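Local coordinates for protein 3-deoxy-manno-octulosonate cytidylyltransferase (Escherichia coli, PDB 1H7H) that transfers the CMP moiety of CTP to the sugar acid KDO, releasing diphosphate, probably to supply bacterial lipopolysaccharide synthesis, at residues A3-P8 / L38-V43; I91-Q96 / V173-Y178. One frame throughout, in Å; residues are numbered along the deposited sequence.

Contact 1. Residues A3-P8 / L38-V43. With CDP (cytidine-5'-diphosphate), chain C.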
# COMPACT_ATOMS: atom_id res chain seq x y z
N ALA A 3 3.66 -10.97 -27.78
CA ALA A 3 3.22 -11.42 -26.47
C ALA A 3 2.97 -12.91 -26.49
O ALA A 3 2.41 -13.44 -27.44
CB ALA A 3 1.94 -10.69 -26.09
N VAL A 4 3.40 -13.59 -25.43
CA VAL A 4 3.19 -15.03 -25.32
C VAL A 4 2.57 -15.35 -23.96
O VAL A 4 2.73 -14.59 -23.00
CB VAL A 4 4.49 -15.85 -25.50
CG1 VAL A 4 5.19 -15.48 -26.81
CG2 VAL A 4 5.42 -15.65 -24.32
N ILE A 5 1.84 -16.46 -23.89
CA ILE A 5 1.24 -16.89 -22.64
C ILE A 5 1.97 -18.12 -22.14
O ILE A 5 2.24 -19.04 -22.91
CB ILE A 5 -0.27 -17.21 -22.80
CG1 ILE A 5 -1.06 -15.94 -23.05
CG2 ILE A 5 -0.80 -17.94 -21.57
CD1 ILE A 5 -2.53 -16.17 -23.31
N VAL A 6 2.35 -18.09 -20.86
CA VAL A 6 3.04 -19.20 -20.22
C VAL A 6 2.14 -19.68 -19.08
O VAL A 6 1.66 -18.88 -18.27
CB VAL A 6 4.41 -18.76 -19.64
CG1 VAL A 6 5.11 -19.93 -18.98
CG2 VAL A 6 5.30 -18.19 -20.74
N ILE A 7 1.89 -20.98 -19.05
CA ILE A 7 1.04 -21.60 -18.04
C ILE A 7 1.86 -22.54 -17.18
O ILE A 7 2.17 -23.66 -17.61
CB ILE A 7 -0.10 -22.42 -18.69
CG1 ILE A 7 -0.95 -21.52 -19.58
CG2 ILE A 7 -0.95 -23.11 -17.62
CD1 ILE A 7 -1.79 -22.28 -20.56
N PRO A 8 2.30 -22.09 -16.00
CA PRO A 8 3.09 -22.94 -15.10
C PRO A 8 2.19 -24.06 -14.58
O PRO A 8 1.10 -23.79 -14.07
CB PRO A 8 3.49 -21.99 -13.96
CG PRO A 8 3.41 -20.62 -14.58
CD PRO A 8 2.20 -20.72 -15.47
N LEU A 38 -5.63 -20.09 -25.96
CA LEU A 38 -5.58 -20.00 -27.42
C LEU A 38 -6.60 -19.04 -28.01
O LEU A 38 -6.41 -18.56 -29.12
CB LEU A 38 -5.79 -21.38 -28.05
CG LEU A 38 -4.62 -22.35 -27.99
CD1 LEU A 38 -5.06 -23.68 -28.54
CD2 LEU A 38 -3.47 -21.79 -28.78
N GLN A 39 -7.68 -18.78 -27.27
CA GLN A 39 -8.73 -17.89 -27.73
C GLN A 39 -8.41 -16.42 -27.48
O GLN A 39 -9.19 -15.54 -27.84
CB GLN A 39 -10.05 -18.24 -27.04
CG GLN A 39 -10.53 -19.66 -27.30
CD GLN A 39 -11.79 -19.99 -26.51
OE1 GLN A 39 -12.67 -19.15 -26.34
NE2 GLN A 39 -11.87 -21.23 -26.02
N VAL A 40 -7.26 -16.16 -26.87
CA VAL A 40 -6.85 -14.78 -26.58
C VAL A 40 -6.22 -14.13 -27.80
O VAL A 40 -5.20 -14.60 -28.31
CB VAL A 40 -5.86 -14.73 -25.39
CG1 VAL A 40 -5.46 -13.29 -25.10
CG2 VAL A 40 -6.50 -15.36 -24.17
N ALA A 41 -6.85 -13.07 -28.28
CA ALA A 41 -6.35 -12.34 -29.44
C ALA A 41 -5.05 -11.61 -29.13
O ALA A 41 -4.83 -11.18 -28.00
CB ALA A 41 -7.40 -11.35 -29.92
N GLY A 42 -4.19 -11.48 -30.14
CA GLY A 42 -2.93 -10.78 -29.97
C GLY A 42 -1.78 -11.56 -29.36
O GLY A 42 -0.70 -10.99 -29.12
N VAL A 43 -2.00 -12.84 -29.09
CA VAL A 43 -0.96 -13.70 -28.52
C VAL A 43 -0.36 -14.58 -29.62
O VAL A 43 -1.09 -15.21 -30.38
CB VAL A 43 -1.52 -14.58 -27.39
CG1 VAL A 43 -0.49 -15.62 -26.94
CG2 VAL A 43 -1.93 -13.71 -26.21
O3B CDP C . 1.82 -24.96 -5.86
PB CDP C . 0.24 -24.65 -5.96
O1B CDP C . -0.21 -24.79 -7.39
O2B CDP C . -0.50 -25.65 -5.12
O3A CDP C . -0.05 -23.16 -5.39
PA CDP C . -0.70 -22.12 -6.43
O1A CDP C . -0.92 -20.80 -5.76
O2A CDP C . -2.01 -22.62 -6.96
O5' CDP C . 0.30 -21.94 -7.68
C5' CDP C . 0.08 -20.95 -8.70
C4' CDP C . 0.52 -21.46 -10.12
O4' CDP C . 1.97 -21.47 -10.27
C3' CDP C . 0.07 -22.91 -10.42
O3' CDP C . -0.16 -23.04 -11.84
C2' CDP C . 1.29 -23.72 -9.96
O2' CDP C . 1.38 -25.05 -10.52
C1' CDP C . 2.51 -22.84 -10.35
N1 CDP C . 3.69 -23.11 -9.50
C2 CDP C . 4.87 -23.50 -10.07
O2 CDP C . 5.02 -23.65 -11.28
N3 CDP C . 6.03 -23.78 -9.25
C4 CDP C . 6.01 -23.66 -7.97
N4 CDP C . 7.06 -23.91 -7.23
C5 CDP C . 4.71 -23.23 -7.36
C6 CDP C . 3.63 -22.98 -8.13
O HOH W 1 1.92 -11.35 -29.76
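A3 and I5 of strand 3-8 turn their side chains to the loop 38-43, within the beta-alpha-beta crossover that opens this GT-A-type nucleotidyltransferase domain: from strand 3-8 the chain runs through helix 29-38 and this loop to the parallel neighbouring strand 45-50. At A3 a water bridges the two segments. Its backbone N donates to the water at 2.7 Å, and the same water donates to G42 O, also at 2.7 Å. G42 is the third residue of a type II turn from V40 to V43; its positive phi of 83° would press a CB against the carbonyl O of A41, which calls for glycine. A3 O meets V43 CA in a CA-H...O contact of 3.5 Å. V4 points its side chain away and offers backbone instead, its CA lying 4.1 Å from V43 CG1. I5 carries the apolar part. With CG1 anti to the carbonyl carbon (chi1 -70°) and the chain then extended (chi2 176°), CD1 reaches V43 CG2 at 3.8 Å and V40 CG2 at 4.1 Å, crossing the V43 side chain at about a right angle. Shortened to an alanine here, the side chain would lose everything past CB, and a gap would probably open beside V40 and V43. I5 also touches L95 and, on the neighbouring strand 91-94, I93, while A3 touches L111 and R115 of helix 104-116. At the far end of the strand P8 turns to the nucleotide: its CB packs on the cytosine carbonyl O2 and ribose C1' of CDP, and its carbonyl O accepts a 2.7 Å hydrogen bond from the ribose O3'.

Contact 2. Residues I91-Q96 / V173-Y178. With CDP (cytidine-5'-diphosphate), chain C.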
# COMPACT_ATOMS: atom_id res chain seq x y z
N ILE A 91 6.28 -9.20 -24.09
CA ILE A 91 5.32 -9.29 -22.99
C ILE A 91 4.99 -10.75 -22.65
O ILE A 91 4.56 -11.51 -23.52
CB ILE A 91 3.99 -8.57 -23.37
CG1 ILE A 91 4.24 -7.08 -23.61
CG2 ILE A 91 2.96 -8.76 -22.28
CD1 ILE A 91 3.06 -6.35 -24.18
N TYR A 92 5.21 -11.13 -21.40
CA TYR A 92 4.90 -12.49 -20.94
C TYR A 92 3.69 -12.47 -20.02
O TYR A 92 3.64 -11.69 -19.07
CB TYR A 92 6.08 -13.09 -20.17
CG TYR A 92 7.32 -13.27 -21.01
CD1 TYR A 92 8.19 -12.20 -21.24
CD2 TYR A 92 7.61 -14.50 -21.60
CE1 TYR A 92 9.31 -12.36 -22.04
CE2 TYR A 92 8.72 -14.66 -22.40
CZ TYR A 92 9.57 -13.59 -22.61
OH TYR A 92 10.68 -13.75 -23.41
N ILE A 93 2.71 -13.31 -20.30
CA ILE A 93 1.52 -13.39 -19.47
C ILE A 93 1.57 -14.69 -18.70
O ILE A 93 1.78 -15.77 -19.27
CB ILE A 93 0.23 -13.29 -20.31
CG1 ILE A 93 0.16 -11.91 -20.97
CG2 ILE A 93 -1.00 -13.49 -19.42
CD1 ILE A 93 -1.00 -11.76 -21.92
N ASN A 94 1.42 -14.59 -17.38
CA ASN A 94 1.45 -15.75 -16.51
C ASN A 94 0.03 -16.16 -16.13
O ASN A 94 -0.67 -15.42 -15.45
CB ASN A 94 2.25 -15.44 -15.25
CG ASN A 94 2.82 -16.68 -14.61
OD1 ASN A 94 3.36 -17.55 -15.29
ND2 ASN A 94 2.70 -16.77 -13.29
N LEU A 95 -0.39 -17.33 -16.60
CA LEU A 95 -1.72 -17.86 -16.29
C LEU A 95 -1.60 -19.04 -15.35
O LEU A 95 -0.69 -19.85 -15.48
CB LEU A 95 -2.41 -18.35 -17.56
CG LEU A 95 -3.09 -17.35 -18.48
CD1 LEU A 95 -3.90 -18.15 -19.50
CD2 LEU A 95 -4.01 -16.46 -17.67
N GLN A 96 -2.54 -19.15 -14.43
CA GLN A 96 -2.56 -20.24 -13.47
C GLN A 96 -3.04 -21.53 -14.12
O GLN A 96 -4.04 -21.54 -14.84
CB GLN A 96 -3.47 -19.89 -12.30
CG GLN A 96 -3.10 -18.58 -11.62
CD GLN A 96 -1.74 -18.65 -10.95
OE1 GLN A 96 -1.65 -18.91 -9.75
NE2 GLN A 96 -0.67 -18.44 -11.72
N VAL A 173 -6.68 -10.93 -8.46
CA VAL A 173 -6.77 -12.13 -9.31
C VAL A 173 -5.36 -12.41 -9.84
O VAL A 173 -4.83 -11.64 -10.65
CB VAL A 173 -7.77 -11.94 -10.49
CG1 VAL A 173 -7.76 -13.18 -11.40
CG2 VAL A 173 -9.19 -11.72 -9.95
N GLY A 174 -4.78 -13.51 -9.38
CA GLY A 174 -3.42 -13.90 -9.72
C GLY A 174 -2.93 -14.12 -11.14
O GLY A 174 -2.19 -15.07 -11.39
N ILE A 175 -3.31 -13.23 -12.05
CA ILE A 175 -2.87 -13.31 -13.45
C ILE A 175 -1.99 -12.10 -13.66
O ILE A 175 -2.39 -10.98 -13.33
CB ILE A 175 -4.07 -13.22 -14.42
CG1 ILE A 175 -4.98 -14.43 -14.23
CG2 ILE A 175 -3.58 -13.14 -15.86
CD1 ILE A 175 -6.24 -14.34 -15.04
N TYR A 176 -0.80 -12.31 -14.22
CA TYR A 176 0.16 -11.22 -14.44
C TYR A 176 0.68 -11.08 -15.86
O TYR A 176 0.78 -12.05 -16.60
CB TYR A 176 1.39 -11.40 -13.54
CG TYR A 176 1.13 -11.48 -12.05
CD1 TYR A 176 0.83 -12.69 -11.43
CD2 TYR A 176 1.25 -10.34 -11.25
CE1 TYR A 176 0.67 -12.78 -10.05
CE2 TYR A 176 1.09 -10.41 -9.87
CZ TYR A 176 0.81 -11.63 -9.28
OH TYR A 176 0.66 -11.71 -7.91
N ALA A 177 1.07 -9.86 -16.21
CA ALA A 177 1.66 -9.54 -17.50
C ALA A 177 2.96 -8.82 -17.16
O ALA A 177 2.95 -7.83 -16.44
CB ALA A 177 0.76 -8.64 -18.32
N TYR A 178 4.08 -9.37 -17.62
CA TYR A 178 5.38 -8.77 -17.34
C TYR A 178 6.10 -8.33 -18.61
O TYR A 178 6.09 -9.05 -19.61
CB TYR A 178 6.31 -9.77 -16.64
CG TYR A 178 5.81 -10.39 -15.36
CD1 TYR A 178 6.13 -9.83 -14.12
CD2 TYR A 178 5.11 -11.60 -15.38
CE1 TYR A 178 5.77 -10.46 -12.93
CE2 TYR A 178 4.75 -12.23 -14.20
CZ TYR A 178 5.08 -11.66 -12.98
OH TYR A 178 4.75 -12.32 -11.82
O3B CDP C . 1.82 -24.96 -5.86
PB CDP C . 0.24 -24.65 -5.96
O1B CDP C . -0.21 -24.79 -7.39
O2B CDP C . -0.50 -25.65 -5.12
O3A CDP C . -0.05 -23.16 -5.39
PA CDP C . -0.70 -22.12 -6.43
O1A CDP C . -0.92 -20.80 -5.76
O2A CDP C . -2.01 -22.62 -6.96
O5' CDP C . 0.30 -21.94 -7.68
C5' CDP C . 0.08 -20.95 -8.70
C4' CDP C . 0.52 -21.46 -10.12
O4' CDP C . 1.97 -21.47 -10.27
C3' CDP C . 0.07 -22.91 -10.42
O3' CDP C . -0.16 -23.04 -11.84
C2' CDP C . 1.29 -23.72 -9.96
O2' CDP C . 1.38 -25.05 -10.52
C1' CDP C . 2.51 -22.84 -10.35
N1 CDP C . 3.69 -23.11 -9.50
C2 CDP C . 4.87 -23.50 -10.07
O2 CDP C . 5.02 -23.65 -11.28
N3 CDP C . 6.03 -23.78 -9.25
C4 CDP C . 6.01 -23.66 -7.97
N4 CDP C . 7.06 -23.91 -7.23
C5 CDP C . 4.71 -23.23 -7.36
C6 CDP C . 3.63 -22.98 -8.13
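Y92 and Y178 pair through their backbones as an antiparallel hydrogen-bonded pair, joining strand 91-94 to strand 169-179 near the centre of the alpha/beta sheet. Strands 65-68, 45-50, 3-8 and 91-94 are all parallel, and it is at this junction that the sheet becomes mixed. Four backbone bonds make the ladder. Y92 N donates to Y178 O at 2.9 Å, and Y178 N returns the bond to Y92 O at 2.8 Å; both are nearly straight and lie in the carbonyl plane. The second bonded pair, N94 with Y176, is less even: N94 N to Y176 O is short, 2.7 Å, with the donor tilted 16° from that plane, whereas Y176 N to N94 O stretches to a weak 3.3 Å. Between these pairs I93 and A177 form a non-hydrogen-bonded pair.

The aromatic contacts gather on the face of Y92, N94, Y176 and Y178. With CG set beside its own backbone N (chi1 -56°), the Y178 ring presents an edge, near its plane, to Y92 O and to N94 CB, the latter 4.2 Å from CE2. The Y178 hydroxyl OH stands 3.7 Å above the plane of the Y176 ring, toward its rim, and hydrogen-bonds to T77; Y176 OH bonds to H172 and Y92 OH to V87 O.

Aliphatic packing takes over on the I93 face. There I93 CG1 meets A177 CB at 4.3 Å, and L95 and I175 lie side by side, pointing the same way, with CD2 of L95 3.8 Å from CG2 of I175. Beyond the strand Q96, its chain bent at chi2, brings CG and CD against G174 O.

Strand 3-8 runs parallel to 91-94 on one flank, strand 122-129 pairs antiparallel with 169-179 on the other, and helix 104-116 packs over I93, I175 and A177.

How the contacts relate
Both contacts are largely buried, but contact 2 lies nearer the centre of the chain and contact 1 ends in a loop with exposed residues. They join through neighbouring strands of one sheet: V6 N probably bonds to I93 O and I93 N to V4 O, and P8 packs against N94 and L95. Strand-to-strand pairing gives contact 2 its regular backbone ladder, with aromatic and aliphatic groups on separate faces. Contact 1, where a strand meets a turn, relies on methyl packing and one bridging water. The C-terminal ends of 3-8 and 91-96 both lead to CDP; P8 O, R10 N and G97 N bond to it, whereas the Q96 side chain is doubtfully placed.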